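Long-range contacts in envelope polyprotein (Puumala orthohantavirus, PDB 5FXU), which forms the ectodomain of the Gn envelope glycoprotein, part of the antigenic surface of the hantavirus particle, and probably acts with its partner Gc in virus entry: residues 7-12 / 151-156; 21-26 / 190-195; 45-50 / 106-111; 227-232 / 240-245; 247-252 / 349-354. All coordinates share one frame; numbering follows the deposited sequence.

Contact 1: residues 7-12 / 151-156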
# COMPACT_ATOMS: atom_id res chain seq x y z
N ILE A 7 -12.68 -10.16 7.53
CA ILE A 7 -12.03 -9.60 8.70
C ILE A 7 -11.98 -10.73 9.73
O ILE A 7 -13.00 -11.32 10.07
CB ILE A 7 -12.80 -8.37 9.23
CG1 ILE A 7 -12.81 -7.24 8.20
CG2 ILE A 7 -12.25 -7.87 10.56
CD1 ILE A 7 -11.47 -6.59 7.96
N GLU A 8 -10.78 -11.03 10.19
CA GLU A 8 -10.57 -11.97 11.26
C GLU A 8 -10.63 -11.20 12.59
O GLU A 8 -9.79 -10.35 12.87
CB GLU A 8 -9.25 -12.69 11.09
CG GLU A 8 -9.03 -13.78 12.14
CD GLU A 8 -7.73 -14.56 11.98
OE1 GLU A 8 -6.73 -14.00 11.43
OE2 GLU A 8 -7.70 -15.74 12.44
N CYS A 9 -11.63 -11.53 13.40
CA CYS A 9 -11.88 -10.88 14.70
C CYS A 9 -11.22 -11.62 15.88
O CYS A 9 -11.47 -12.80 16.06
CB CYS A 9 -13.39 -10.82 14.93
SG CYS A 9 -14.18 -9.66 13.80
N PRO A 10 -10.42 -10.92 16.70
CA PRO A 10 -9.90 -11.56 17.92
C PRO A 10 -10.97 -11.82 18.98
O PRO A 10 -12.03 -11.21 18.90
CB PRO A 10 -8.88 -10.54 18.45
CG PRO A 10 -8.64 -9.59 17.33
CD PRO A 10 -9.95 -9.52 16.61
N HIS A 11 -10.68 -12.67 19.98
CA HIS A 11 -11.62 -12.92 21.12
C HIS A 11 -11.81 -11.73 22.03
O HIS A 11 -12.92 -11.50 22.49
CB HIS A 11 -11.22 -14.12 21.96
CG HIS A 11 -11.38 -15.42 21.26
ND1 HIS A 11 -12.61 -16.03 21.08
CD2 HIS A 11 -10.48 -16.21 20.64
CE1 HIS A 11 -12.44 -17.15 20.39
NE2 HIS A 11 -11.16 -17.28 20.12
N THR A 12 -10.74 -10.98 22.30
CA THR A 12 -10.79 -9.76 23.13
C THR A 12 -10.23 -8.53 22.41
O THR A 12 -9.51 -8.63 21.41
CB THR A 12 -10.00 -9.92 24.46
OG1 THR A 12 -8.58 -9.95 24.21
CG2 THR A 12 -10.43 -11.19 25.22
N VAL A 151 -18.41 -7.56 3.23
CA VAL A 151 -17.48 -7.60 4.34
C VAL A 151 -18.03 -8.60 5.33
O VAL A 151 -19.16 -8.46 5.74
CB VAL A 151 -17.31 -6.23 5.02
CG1 VAL A 151 -16.23 -6.30 6.09
CG2 VAL A 151 -16.94 -5.15 4.00
N ASN A 152 -17.23 -9.60 5.68
CA ASN A 152 -17.62 -10.63 6.65
C ASN A 152 -16.67 -10.59 7.83
O ASN A 152 -15.46 -10.79 7.67
CB ASN A 152 -17.58 -12.02 6.03
CG ASN A 152 -18.68 -12.23 5.01
OD1 ASN A 152 -19.84 -11.88 5.24
ND2 ASN A 152 -18.33 -12.83 3.88
N TYR A 153 -17.24 -10.34 9.01
CA TYR A 153 -16.46 -10.35 10.24
C TYR A 153 -16.64 -11.73 10.81
O TYR A 153 -17.77 -12.17 11.01
CB TYR A 153 -16.95 -9.27 11.18
CG TYR A 153 -16.68 -7.88 10.66
CD1 TYR A 153 -17.52 -7.29 9.73
CD2 TYR A 153 -15.61 -7.12 11.14
CE1 TYR A 153 -17.29 -6.00 9.27
CE2 TYR A 153 -15.37 -5.84 10.68
CZ TYR A 153 -16.21 -5.28 9.74
OH TYR A 153 -15.99 -4.01 9.25
N GLU A 154 -15.54 -12.43 11.03
CA GLU A 154 -15.56 -13.83 11.44
C GLU A 154 -14.68 -14.01 12.65
O GLU A 154 -13.56 -13.49 12.68
CB GLU A 154 -15.06 -14.69 10.28
CG GLU A 154 -15.71 -16.07 10.15
CD GLU A 154 -16.07 -16.43 8.70
OE1 GLU A 154 -15.24 -16.19 7.79
OE2 GLU A 154 -17.21 -16.92 8.49
N LYS A 155 -15.19 -14.73 13.66
CA LYS A 155 -14.48 -14.88 14.93
C LYS A 155 -13.42 -15.97 14.79
O LYS A 155 -13.63 -16.98 14.12
CB LYS A 155 -15.41 -15.12 16.14
CG LYS A 155 -16.76 -14.39 16.17
CD LYS A 155 -16.63 -12.87 15.95
CE LYS A 155 -17.98 -12.19 15.71
NZ LYS A 155 -17.91 -11.03 14.76
N THR A 156 -12.26 -15.72 15.39
CA THR A 156 -11.08 -16.56 15.14
C THR A 156 -11.17 -17.92 15.84
O THR A 156 -11.66 -18.03 16.97
CB THR A 156 -9.76 -15.82 15.50
OG1 THR A 156 -8.64 -16.60 15.10
CG2 THR A 156 -9.62 -15.52 16.97
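The aromatic ring of Tyr153 receives Ile7 over one face and the sulfur of Cys9 at its edge. Ile7 CG1 sits 4.2 Å from the centroid of the Tyr153 ring in a CH-pi contact, while the methyl Ile7 CG2 comes to 3.5 Å from Tyr153 CD2. The two side chains run side by side and point the same way, as expected of partners in a parallel beta ladder, here between strands 3-9 and 147-155. Cys9 SG lies in the ring plane, 3.8 Å from Tyr153 CB. With SG anti to its own carbonyl carbon (chi1 -69°), Cys9 both makes this sulfur-aromatic contact and closes a disulfide to Cys134, in the short helix that also packs on Tyr153.

The backbone shows the alternation of parallel pairing. Ile7 straddles Tyr153, its N donating to Asn152 O and its O accepting from Glu154 N. Cys9 then straddles Lys155, with a straight bond of 2.8 Å from Cys9 N to Glu154 O and a more bent one of 3.1 Å from Thr156 N to Cys9 O.

Glu8 and Glu154 occupy the other face of the sheet. The extended Glu8 chain brings its carboxylate to Ser236 through OE1 and to Leu163 N through OE2. Thr156 OG1 adds a further donor, 2.9 Å from Glu8 OE2 and 37° out of the carboxylate plane.

Contact 2: residues 21-26 / 190-195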
# COMPACT_ATOMS: atom_id res chain seq x y z
N ILE A 21 -7.68 -5.27 9.89
CA ILE A 21 -7.48 -4.93 8.49
C ILE A 21 -7.91 -6.09 7.62
O ILE A 21 -7.66 -7.24 7.96
CB ILE A 21 -6.02 -4.58 8.19
CG1 ILE A 21 -5.84 -4.22 6.69
CG2 ILE A 21 -5.06 -5.69 8.64
CD1 ILE A 21 -4.52 -3.55 6.40
N GLY A 22 -8.52 -5.78 6.50
CA GLY A 22 -8.77 -6.77 5.44
C GLY A 22 -8.64 -6.12 4.07
O GLY A 22 -8.60 -4.90 3.94
N SER A 23 -8.58 -6.94 3.02
CA SER A 23 -8.45 -6.38 1.67
C SER A 23 -8.90 -7.37 0.66
O SER A 23 -8.80 -8.55 0.89
CB SER A 23 -7.01 -5.88 1.38
OG SER A 23 -6.04 -6.92 1.42
N VAL A 24 -9.40 -6.89 -0.46
CA VAL A 24 -9.78 -7.77 -1.56
C VAL A 24 -9.47 -7.11 -2.91
O VAL A 24 -9.69 -5.93 -3.06
CB VAL A 24 -11.27 -8.17 -1.46
CG1 VAL A 24 -12.21 -6.97 -1.56
CG2 VAL A 24 -11.62 -9.21 -2.53
N GLU A 25 -8.97 -7.88 -3.87
CA GLU A 25 -8.78 -7.42 -5.24
C GLU A 25 -10.00 -7.77 -6.07
O GLU A 25 -10.38 -8.92 -6.15
CB GLU A 25 -7.53 -8.03 -5.86
CG GLU A 25 -7.25 -7.40 -7.22
CD GLU A 25 -5.93 -7.79 -7.82
OE1 GLU A 25 -5.50 -8.93 -7.64
OE2 GLU A 25 -5.34 -6.95 -8.52
N LEU A 26 -10.60 -6.77 -6.69
CA LEU A 26 -11.80 -6.94 -7.51
C LEU A 26 -11.49 -7.24 -8.97
O LEU A 26 -10.34 -7.13 -9.40
CB LEU A 26 -12.65 -5.67 -7.42
CG LEU A 26 -13.02 -5.29 -5.97
CD1 LEU A 26 -13.84 -4.00 -5.95
CD2 LEU A 26 -13.78 -6.41 -5.27
N MET A 190 1.52 -11.88 6.92
CA MET A 190 1.28 -10.81 5.98
C MET A 190 1.49 -9.45 6.63
O MET A 190 1.13 -9.25 7.79
CB MET A 190 -0.12 -10.91 5.40
CG MET A 190 -0.44 -9.84 4.36
SD MET A 190 -2.04 -10.02 3.49
CE MET A 190 -1.63 -11.35 2.38
N VAL A 191 2.06 -8.53 5.87
CA VAL A 191 2.18 -7.15 6.26
C VAL A 191 1.63 -6.31 5.13
O VAL A 191 1.95 -6.56 3.97
CB VAL A 191 3.64 -6.74 6.55
CG1 VAL A 191 3.70 -5.33 7.10
CG2 VAL A 191 4.21 -7.61 7.63
N ARG A 192 0.77 -5.35 5.49
CA ARG A 192 0.22 -4.37 4.55
C ARG A 192 0.56 -2.96 4.99
O ARG A 192 0.30 -2.60 6.13
CB ARG A 192 -1.30 -4.51 4.41
CG ARG A 192 -1.69 -5.68 3.55
CD ARG A 192 -3.05 -6.31 3.73
NE ARG A 192 -3.32 -7.08 4.94
CZ ARG A 192 -4.40 -7.82 5.12
NH1 ARG A 192 -5.33 -7.94 4.17
NH2 ARG A 192 -4.55 -8.47 6.26
N CYS A 193 1.14 -2.19 4.07
CA CYS A 193 1.72 -0.89 4.35
C CYS A 193 1.21 0.19 3.40
O CYS A 193 1.03 -0.07 2.23
CB CYS A 193 3.24 -0.94 4.17
SG CYS A 193 4.09 -2.11 5.22
N PHE A 194 1.04 1.40 3.93
CA PHE A 194 0.52 2.55 3.20
C PHE A 194 1.53 3.67 3.29
O PHE A 194 2.06 3.94 4.36
CB PHE A 194 -0.85 2.96 3.75
CG PHE A 194 -1.81 1.81 3.79
CD1 PHE A 194 -1.74 0.87 4.83
CD2 PHE A 194 -2.68 1.58 2.74
CE1 PHE A 194 -2.57 -0.26 4.82
CE2 PHE A 194 -3.52 0.48 2.74
CZ PHE A 194 -3.46 -0.46 3.76
N LEU A 195 1.83 4.26 2.15
CA LEU A 195 2.77 5.36 2.07
C LEU A 195 2.14 6.66 2.52
O LEU A 195 1.12 7.08 1.97
CB LEU A 195 3.26 5.52 0.63
CG LEU A 195 4.31 6.61 0.43
CD1 LEU A 195 5.61 6.22 1.08
CD2 LEU A 195 4.56 6.79 -1.04
O HOH W 1 -7.17 -9.75 7.08
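Ile21 opens the contact by spreading its side chain against Arg192. Its CG1 stands 4.1 Å above the centre of the guanidinium plane, and its CG2 lies 3.7 Å from Arg192 NH2. CG1 is anti to the backbone N (chi1 -179°), and from it CD1 continues to the ring edge of Phe194, 4.1 Å from Phe194 CE1. The opposite guanidinium face carries the sulfur of Met190, displaced toward the rim, so the cation is sandwiched between Ile21 and Met190, while the in-plane N-H groups stay available for hydrogen bonds at the edge. One runs through water 1, which donates to Ile21 O at 2.7 Å and accepts from Arg192 NH2 at 3.0 Å. Past Gly22, Ser23 OG accepts from Arg192 NH1 at 3.0 Å, only 2° out of the guanidinium plane. Gly235 O also binds NH2; these partners probably offset the cost of burying the charge.

The strand segments cross almost perpendicularly (86°), their axes 9.5 Å apart, which makes this packing between strands rather than pairing. Strand 19-30 runs between strands 120-130 and 237-243, and strand 185-197 between 228-234 and 340-354, while helix 249-260 packs on Val191 and Cys193.

Contact 3: residues 45-50 / 106-111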
# COMPACT_ATOMS: atom_id res chain seq x y z
N PHE A 45 -20.16 1.89 10.72
CA PHE A 45 -18.91 2.42 11.24
C PHE A 45 -18.67 3.85 10.77
O PHE A 45 -19.37 4.35 9.88
CB PHE A 45 -17.71 1.46 11.00
CG PHE A 45 -17.49 1.00 9.55
CD1 PHE A 45 -17.43 1.90 8.48
CD2 PHE A 45 -17.26 -0.36 9.29
CE1 PHE A 45 -17.19 1.44 7.19
CE2 PHE A 45 -17.03 -0.82 8.00
CZ PHE A 45 -16.98 0.09 6.95
N ASP A 46 -17.69 4.51 11.39
CA ASP A 46 -17.42 5.92 11.18
C ASP A 46 -16.29 6.15 10.16
O ASP A 46 -15.10 6.22 10.51
CB ASP A 46 -17.10 6.56 12.54
CG ASP A 46 -16.98 8.05 12.48
OD1 ASP A 46 -17.25 8.63 11.41
OD2 ASP A 46 -16.60 8.66 13.50
N LEU A 47 -16.67 6.25 8.90
CA LEU A 47 -15.74 6.44 7.79
C LEU A 47 -14.95 7.75 7.91
O LEU A 47 -15.52 8.82 8.07
CB LEU A 47 -16.47 6.43 6.43
CG LEU A 47 -16.54 5.14 5.58
CD1 LEU A 47 -16.72 5.48 4.09
CD2 LEU A 47 -15.36 4.18 5.78
N HIS A 48 -13.62 7.64 7.83
CA HIS A 48 -12.77 8.81 7.69
C HIS A 48 -12.93 9.37 6.25
O HIS A 48 -12.90 8.61 5.29
CB HIS A 48 -11.32 8.46 8.00
CG HIS A 48 -10.50 9.64 8.44
ND1 HIS A 48 -9.86 10.47 7.54
CD2 HIS A 48 -10.26 10.15 9.67
CE1 HIS A 48 -9.24 11.43 8.20
NE2 HIS A 48 -9.47 11.26 9.50
N THR A 49 -13.13 10.68 6.13
CA THR A 49 -13.51 11.32 4.86
C THR A 49 -12.32 11.69 3.95
O THR A 49 -12.50 11.96 2.76
CB THR A 49 -14.30 12.63 5.13
OG1 THR A 49 -13.49 13.51 5.91
CG2 THR A 49 -15.61 12.34 5.87
N SER A 50 -11.12 11.70 4.54
CA SER A 50 -9.86 12.01 3.83
C SER A 50 -9.70 11.41 2.42
O SER A 50 -9.44 12.14 1.46
CB SER A 50 -8.64 11.62 4.69
OG SER A 50 -8.64 10.23 5.04
N ARG A 106 -11.73 6.09 16.70
CA ARG A 106 -12.78 5.20 16.24
C ARG A 106 -13.16 5.42 14.78
O ARG A 106 -14.30 5.21 14.38
CB ARG A 106 -13.99 5.29 17.17
CG ARG A 106 -13.64 5.03 18.64
CD ARG A 106 -13.12 3.60 18.82
NE ARG A 106 -12.68 3.23 20.16
CZ ARG A 106 -13.40 3.31 21.29
NH1 ARG A 106 -14.66 3.79 21.32
NH2 ARG A 106 -12.84 2.92 22.42
N LYS A 107 -12.18 5.83 13.99
CA LYS A 107 -12.38 6.04 12.56
C LYS A 107 -12.00 4.80 11.77
O LYS A 107 -11.07 4.08 12.12
CB LYS A 107 -11.58 7.24 12.09
CG LYS A 107 -12.11 8.54 12.69
CD LYS A 107 -13.49 8.86 12.13
CE LYS A 107 -13.87 10.32 12.32
NZ LYS A 107 -14.92 10.71 11.34
N THR A 108 -12.75 4.57 10.70
CA THR A 108 -12.53 3.47 9.80
C THR A 108 -11.98 4.07 8.49
O THR A 108 -12.47 5.09 8.02
CB THR A 108 -13.85 2.73 9.56
OG1 THR A 108 -14.22 2.04 10.77
CG2 THR A 108 -13.74 1.69 8.43
N ILE A 109 -10.94 3.44 7.95
CA ILE A 109 -10.33 3.85 6.69
C ILE A 109 -10.73 2.82 5.66
O ILE A 109 -10.52 1.63 5.85
CB ILE A 109 -8.79 3.93 6.75
CG1 ILE A 109 -8.33 5.04 7.69
CG2 ILE A 109 -8.19 4.22 5.37
CD1 ILE A 109 -8.27 4.62 9.15
N ALA A 110 -11.34 3.29 4.58
CA ALA A 110 -11.69 2.45 3.44
C ALA A 110 -11.24 3.20 2.19
O ALA A 110 -11.67 4.32 1.97
CB ALA A 110 -13.17 2.17 3.40
N CYS A 111 -10.38 2.57 1.40
CA CYS A 111 -9.77 3.17 0.23
C CYS A 111 -9.32 2.05 -0.72
O CYS A 111 -9.42 0.88 -0.38
CB CYS A 111 -8.59 4.03 0.66
SG CYS A 111 -7.25 3.13 1.50
O HOH W 2 -15.50 3.32 12.84
O HOH W 3 -11.41 6.34 4.60
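Thr108 places its methyl over the centre of the Phe45 ring, with CG2 3.7 Å from the ring centroid and 12° off the normal, a CH-pi contact in which the side chains cross at about a right angle. The segments join in a short parallel beta pairing, the weakly bonded strand 46-47 lying against the start of strand 107-116. Thr108 supplies both ends of its bonding: Thr108 N donates to Asp46 O, and Thr108 O accepts a nearly straight bond from His48 N, 2.8 Å long. On the same face as Thr108, Leu47 CD2 reaches Ala110 CB at 3.8 Å.

Lys107 turns instead to Asp46 and His48. A bend at chi2 (-68°) lays CD beside the Asp46 carboxylate, and the ammonium group beyond it forms a salt bridge, 3.1 Å from Lys107 NZ to Asp46 OD1, entering from above the carboxylate plane; its bond to OD2 is weak. The aliphatic part of Lys107 meets the imidazole edge-on, its CG lying 3.9 Å from His48 CD2.

A second shell orients these groups. The imidazole is fixed by Ser50, whose OG is 2.8 Å from His48 ND1. Leu127 of strand 120-130 packs against Phe45, Thr108 and Ala110. Water 3 bridges His48 O to Ala110 N and so continues the pairing where direct bonds stop. At the other end, where the chain leaves helix 102-105, water 2 accepts from Asp46 N, donates to Arg106 O, and lies 2.7 Å from Thr108 OG1.

Contact 4: residues 227-232 / 240-245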
# COMPACT_ATOMS: atom_id res chain seq x y z
N GLN A 227 9.86 12.97 1.36
CA GLN A 227 9.72 12.94 2.81
C GLN A 227 8.42 12.25 3.18
O GLN A 227 7.33 12.68 2.80
CB GLN A 227 9.81 14.34 3.43
CG GLN A 227 11.26 14.80 3.58
CD GLN A 227 11.42 16.09 4.35
OE1 GLN A 227 11.28 16.14 5.57
NE2 GLN A 227 11.73 17.16 3.63
N GLY A 228 8.56 11.16 3.92
CA GLY A 228 7.42 10.37 4.33
C GLY A 228 7.81 9.08 4.98
O GLY A 228 8.96 8.90 5.39
N TYR A 229 6.85 8.19 5.11
CA TYR A 229 7.06 6.96 5.84
C TYR A 229 5.99 5.98 5.50
O TYR A 229 5.03 6.35 4.85
CB TYR A 229 7.07 7.22 7.35
CG TYR A 229 5.81 7.78 7.93
CD1 TYR A 229 5.59 9.16 7.99
CD2 TYR A 229 4.85 6.95 8.50
CE1 TYR A 229 4.42 9.69 8.55
CE2 TYR A 229 3.69 7.46 9.07
CZ TYR A 229 3.49 8.82 9.09
OH TYR A 229 2.34 9.31 9.64
N TYR A 230 6.16 4.73 5.92
CA TYR A 230 5.11 3.75 5.74
C TYR A 230 4.46 3.48 7.11
O TYR A 230 5.15 3.44 8.12
CB TYR A 230 5.64 2.45 5.10
CG TYR A 230 5.83 2.51 3.60
CD1 TYR A 230 4.76 2.26 2.74
CD2 TYR A 230 7.06 2.75 3.05
CE1 TYR A 230 4.93 2.26 1.37
CE2 TYR A 230 7.24 2.77 1.69
CZ TYR A 230 6.18 2.53 0.84
OH TYR A 230 6.37 2.55 -0.53
N ILE A 231 3.14 3.25 7.08
CA ILE A 231 2.41 2.76 8.24
C ILE A 231 1.84 1.42 7.84
O ILE A 231 1.24 1.29 6.78
CB ILE A 231 1.39 3.81 8.74
CG1 ILE A 231 1.03 3.54 10.17
CG2 ILE A 231 0.16 3.89 7.84
CD1 ILE A 231 2.10 4.01 11.16
N CYS A 232 2.07 0.40 8.67
CA CYS A 232 1.81 -0.99 8.29
C CYS A 232 0.98 -1.65 9.35
O CYS A 232 1.03 -1.27 10.52
CB CYS A 232 3.13 -1.79 8.14
SG CYS A 232 4.34 -1.04 6.99
N PRO A 240 -0.49 -0.29 14.70
CA PRO A 240 0.29 0.22 13.57
C PRO A 240 1.81 0.18 13.80
O PRO A 240 2.27 0.41 14.91
CB PRO A 240 -0.18 1.68 13.45
CG PRO A 240 -1.44 1.73 14.27
CD PRO A 240 -1.26 0.76 15.36
N LEU A 241 2.53 -0.18 12.76
CA LEU A 241 3.99 -0.27 12.76
C LEU A 241 4.52 0.82 11.80
O LEU A 241 4.13 0.86 10.64
CB LEU A 241 4.38 -1.65 12.28
CG LEU A 241 5.82 -1.89 11.89
CD1 LEU A 241 6.75 -1.71 13.09
CD2 LEU A 241 5.94 -3.29 11.31
N TYR A 242 5.33 1.72 12.34
CA TYR A 242 5.92 2.81 11.61
C TYR A 242 7.23 2.33 10.95
O TYR A 242 8.08 1.73 11.59
CB TYR A 242 6.20 3.95 12.60
CG TYR A 242 6.75 5.24 12.00
CD1 TYR A 242 8.11 5.37 11.65
CD2 TYR A 242 5.92 6.36 11.81
CE1 TYR A 242 8.60 6.56 11.11
CE2 TYR A 242 6.41 7.55 11.30
CZ TYR A 242 7.75 7.65 10.97
OH TYR A 242 8.23 8.82 10.46
N ILE A 243 7.38 2.60 9.65
CA ILE A 243 8.60 2.24 8.90
C ILE A 243 9.22 3.53 8.39
O ILE A 243 8.57 4.24 7.64
CB ILE A 243 8.29 1.34 7.68
CG1 ILE A 243 7.44 0.11 8.06
CG2 ILE A 243 9.57 0.95 6.94
CD1 ILE A 243 8.14 -0.90 8.92
N PRO A 244 10.47 3.85 8.75
CA PRO A 244 11.33 3.01 9.62
C PRO A 244 11.33 3.36 11.09
O PRO A 244 11.31 4.51 11.44
CB PRO A 244 12.72 3.22 9.04
CG PRO A 244 12.67 4.56 8.41
CD PRO A 244 11.24 4.96 8.16
N THR A 245 11.27 2.34 11.93
CA THR A 245 11.56 2.46 13.34
C THR A 245 12.92 1.75 13.50
O THR A 245 13.02 0.53 13.38
CB THR A 245 10.45 1.83 14.18
OG1 THR A 245 9.19 2.42 13.83
CG2 THR A 245 10.71 2.06 15.70
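Cys232 and Ile243 meet at the apolar centre, with Cys232 SG 3.5 Å from Ile243 CG1. Ile243 also faces Tyr230, where the two CB atoms are 3.9 Å apart. Helix 249-260 covers this side through Val254 and Leu255, and the Cys232 sulfur continues into a disulfide with Cys193 on the adjoining strand.

On the other face the packing is aromatic. Tyr229 and Tyr242 form an offset stack, ring centroids 4.4 Å apart and planes inclined by 21°, with Tyr242 CE2 over one face of the Tyr229 ring, displaced toward the rim. The two side chains come to the stack nearly at right angles, Tyr242 from a CG anti to its backbone N (chi1 -176°). Beside them Ile231 runs alongside Pro240, its CG1 4.0 Å from Pro240 CB.

These groups decorate the beta hairpin of strands 228-234 and 237-243. Tyr230 with Ile243 and Cys232 with Leu241 are hydrogen-bonded antiparallel pairs; Ile231 and Tyr242 form the non-hydrogen-bonded pair between them. Of the four bonds, the one from Ile243 N to Tyr230 O measures 2.8 Å, and that from Cys232 N to Leu241 O is the most bent.

Farther out lie the phenol hydroxyls, Tyr229 OH bonded to Glu100 and Tyr230 OH to Pro342 O. Beyond the cis peptide preceding Pro244, the chain turns back on itself, and Thr245 OG1 donates to Tyr242 O at 2.6 Å.

Contact 5: residues 247-252 / 349-354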
# COMPACT_ATOMS: atom_id res chain seq x y z
N ASP A 247 15.38 0.76 15.59
CA ASP A 247 15.72 -0.34 16.50
C ASP A 247 14.63 -1.43 16.62
O ASP A 247 14.66 -2.23 17.53
CB ASP A 247 16.04 0.24 17.89
CG ASP A 247 14.83 0.88 18.55
OD1 ASP A 247 13.94 1.38 17.80
OD2 ASP A 247 14.77 0.91 19.81
N ASP A 248 13.65 -1.43 15.73
CA ASP A 248 12.60 -2.45 15.72
C ASP A 248 12.87 -3.52 14.68
O ASP A 248 12.88 -3.23 13.48
CB ASP A 248 11.25 -1.77 15.45
CG ASP A 248 10.06 -2.65 15.73
OD1 ASP A 248 9.95 -3.80 15.22
OD2 ASP A 248 9.16 -2.17 16.47
N TYR A 249 12.98 -4.76 15.13
CA TYR A 249 13.32 -5.88 14.26
C TYR A 249 12.31 -6.10 13.11
O TYR A 249 12.67 -6.58 12.05
CB TYR A 249 13.54 -7.18 15.07
CG TYR A 249 12.28 -7.92 15.44
CD1 TYR A 249 11.66 -8.74 14.51
CD2 TYR A 249 11.71 -7.80 16.73
CE1 TYR A 249 10.50 -9.41 14.81
CE2 TYR A 249 10.54 -8.47 17.06
CZ TYR A 249 9.94 -9.28 16.10
OH TYR A 249 8.79 -9.95 16.38
N ARG A 250 11.07 -5.73 13.33
CA ARG A 250 10.01 -5.89 12.34
C ARG A 250 10.09 -4.84 11.25
O ARG A 250 9.91 -5.15 10.10
CB ARG A 250 8.65 -5.79 12.99
CG ARG A 250 8.44 -6.83 14.07
CD ARG A 250 7.15 -6.55 14.78
NE ARG A 250 7.28 -5.32 15.55
CZ ARG A 250 6.27 -4.60 16.04
NH1 ARG A 250 5.00 -4.99 15.81
NH2 ARG A 250 6.52 -3.49 16.72
N SER A 251 10.42 -3.61 11.64
CA SER A 251 10.70 -2.56 10.69
C SER A 251 11.85 -2.97 9.80
O SER A 251 11.75 -2.82 8.58
CB SER A 251 11.02 -1.25 11.40
OG SER A 251 11.57 -0.29 10.51
N ALA A 252 12.94 -3.49 10.40
CA ALA A 252 14.09 -3.94 9.63
C ALA A 252 13.70 -5.02 8.64
O ALA A 252 14.16 -5.04 7.52
CB ALA A 252 15.23 -4.43 10.54
N ILE A 349 6.65 -11.32 6.34
CA ILE A 349 7.84 -11.37 7.19
C ILE A 349 7.72 -12.50 8.21
O ILE A 349 6.61 -12.80 8.70
CB ILE A 349 8.12 -10.02 7.91
CG1 ILE A 349 7.02 -9.67 8.93
CG2 ILE A 349 8.28 -8.91 6.88
CD1 ILE A 349 7.35 -8.49 9.82
N PRO A 350 8.86 -13.13 8.55
CA PRO A 350 8.87 -14.12 9.61
C PRO A 350 8.83 -13.47 10.99
O PRO A 350 9.57 -12.52 11.23
CB PRO A 350 10.19 -14.84 9.39
CG PRO A 350 11.09 -13.81 8.80
CD PRO A 350 10.20 -12.94 7.96
N LEU A 351 7.95 -13.94 11.87
CA LEU A 351 7.91 -13.47 13.25
C LEU A 351 8.24 -14.59 14.22
O LEU A 351 7.75 -15.70 14.08
CB LEU A 351 6.53 -12.94 13.62
CG LEU A 351 6.05 -11.66 12.95
CD1 LEU A 351 4.60 -11.32 13.23
CD2 LEU A 351 6.92 -10.50 13.36
N PRO A 352 9.06 -14.28 15.24
CA PRO A 352 9.28 -15.22 16.32
C PRO A 352 8.12 -15.14 17.32
O PRO A 352 7.57 -14.06 17.56
CB PRO A 352 10.57 -14.72 16.94
CG PRO A 352 10.53 -13.25 16.75
CD PRO A 352 9.79 -13.02 15.47
N GLY A 353 7.75 -16.29 17.88
CA GLY A 353 6.66 -16.37 18.85
C GLY A 353 6.37 -17.80 19.29
O GLY A 353 7.28 -18.62 19.34
N GLU A 354 5.10 -18.09 19.58
CA GLU A 354 4.68 -19.40 20.07
C GLU A 354 3.42 -19.89 19.34
O GLU A 354 2.43 -19.17 19.27
CB GLU A 354 4.44 -19.34 21.57
CG GLU A 354 5.67 -18.92 22.39
CD GLU A 354 5.67 -19.46 23.82
OE1 GLU A 354 5.67 -20.70 23.93
OE2 GLU A 354 5.71 -18.68 24.81
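Asp248 OD1 is gripped twice by Arg250, the residue whose CG in turn meets Leu351 CD2 at 4.0 Å. The backbone Arg250 N donates to Asp248 OD1 at 2.9 Å on its anti lone pair, which makes Asp248 the N-cap of helix 249-260. The syn lone pair of the same oxygen takes Arg250 NE at 3.1 Å, and Arg250 NH2 reaches Asp248 OD2 at 3.0 Å. The guanidinium thus holds the carboxylate side-on with two nitrogens, one to each oxygen. A bend at chi3 (-69°) turns NE back toward the cap. A carboxylate at a helix start would also be favoured by the helix dipole, so cap and salt bridge probably reinforce each other.

Across to strand 340-354 the chemistry changes: the contact is made by van der Waals packing, with no hydrogen bond between the segments. Tyr249 carries Arg250 CG over one face of its ring, toward the rim, and meets Pro352 tip to tip. The Leu351 side chain crosses that of Tyr249 at about a right angle, bringing Leu351 CD2 to 3.6 Å from Tyr249 OH. At the next helix residue, Arg250 O lies 4.2 Å from Ile349 CD1.

The helix start is thereby laid against the strand near the end of the modelled chain. Val172 touches both Tyr249 and Pro352, Val254 and Glu253 extend the packing on Ile349, and Leu241 lies against Arg250. The shortest approach between the two segments is that of Tyr249 OH to Pro352 CD, 3.4 Å.

Contacts 2 and 4 are the buried ones; contacts 1, 3 and 5 lie farther from the chain's centre and mix buried with exposed residues. Backbone pairing governs contacts 1, 3 and 4, in parallel form in the first two and antiparallel in the hairpin. Side chains do most of the work in contacts 2 and 5, which have no strand pairing between their segments; a buried arginine meets polar partners in one and apolar groups dominate in the other. The 190-195 segment links three contacts, through the Cys193-Cys232 disulfide to contact 4 and through Val191 on Ile349 to contact 5. Contact 1 touches contact 2 through Ile7 CD1 and contact 3 through Tyr153 against Phe45, while Ser251 connects contact 5 with contact 4.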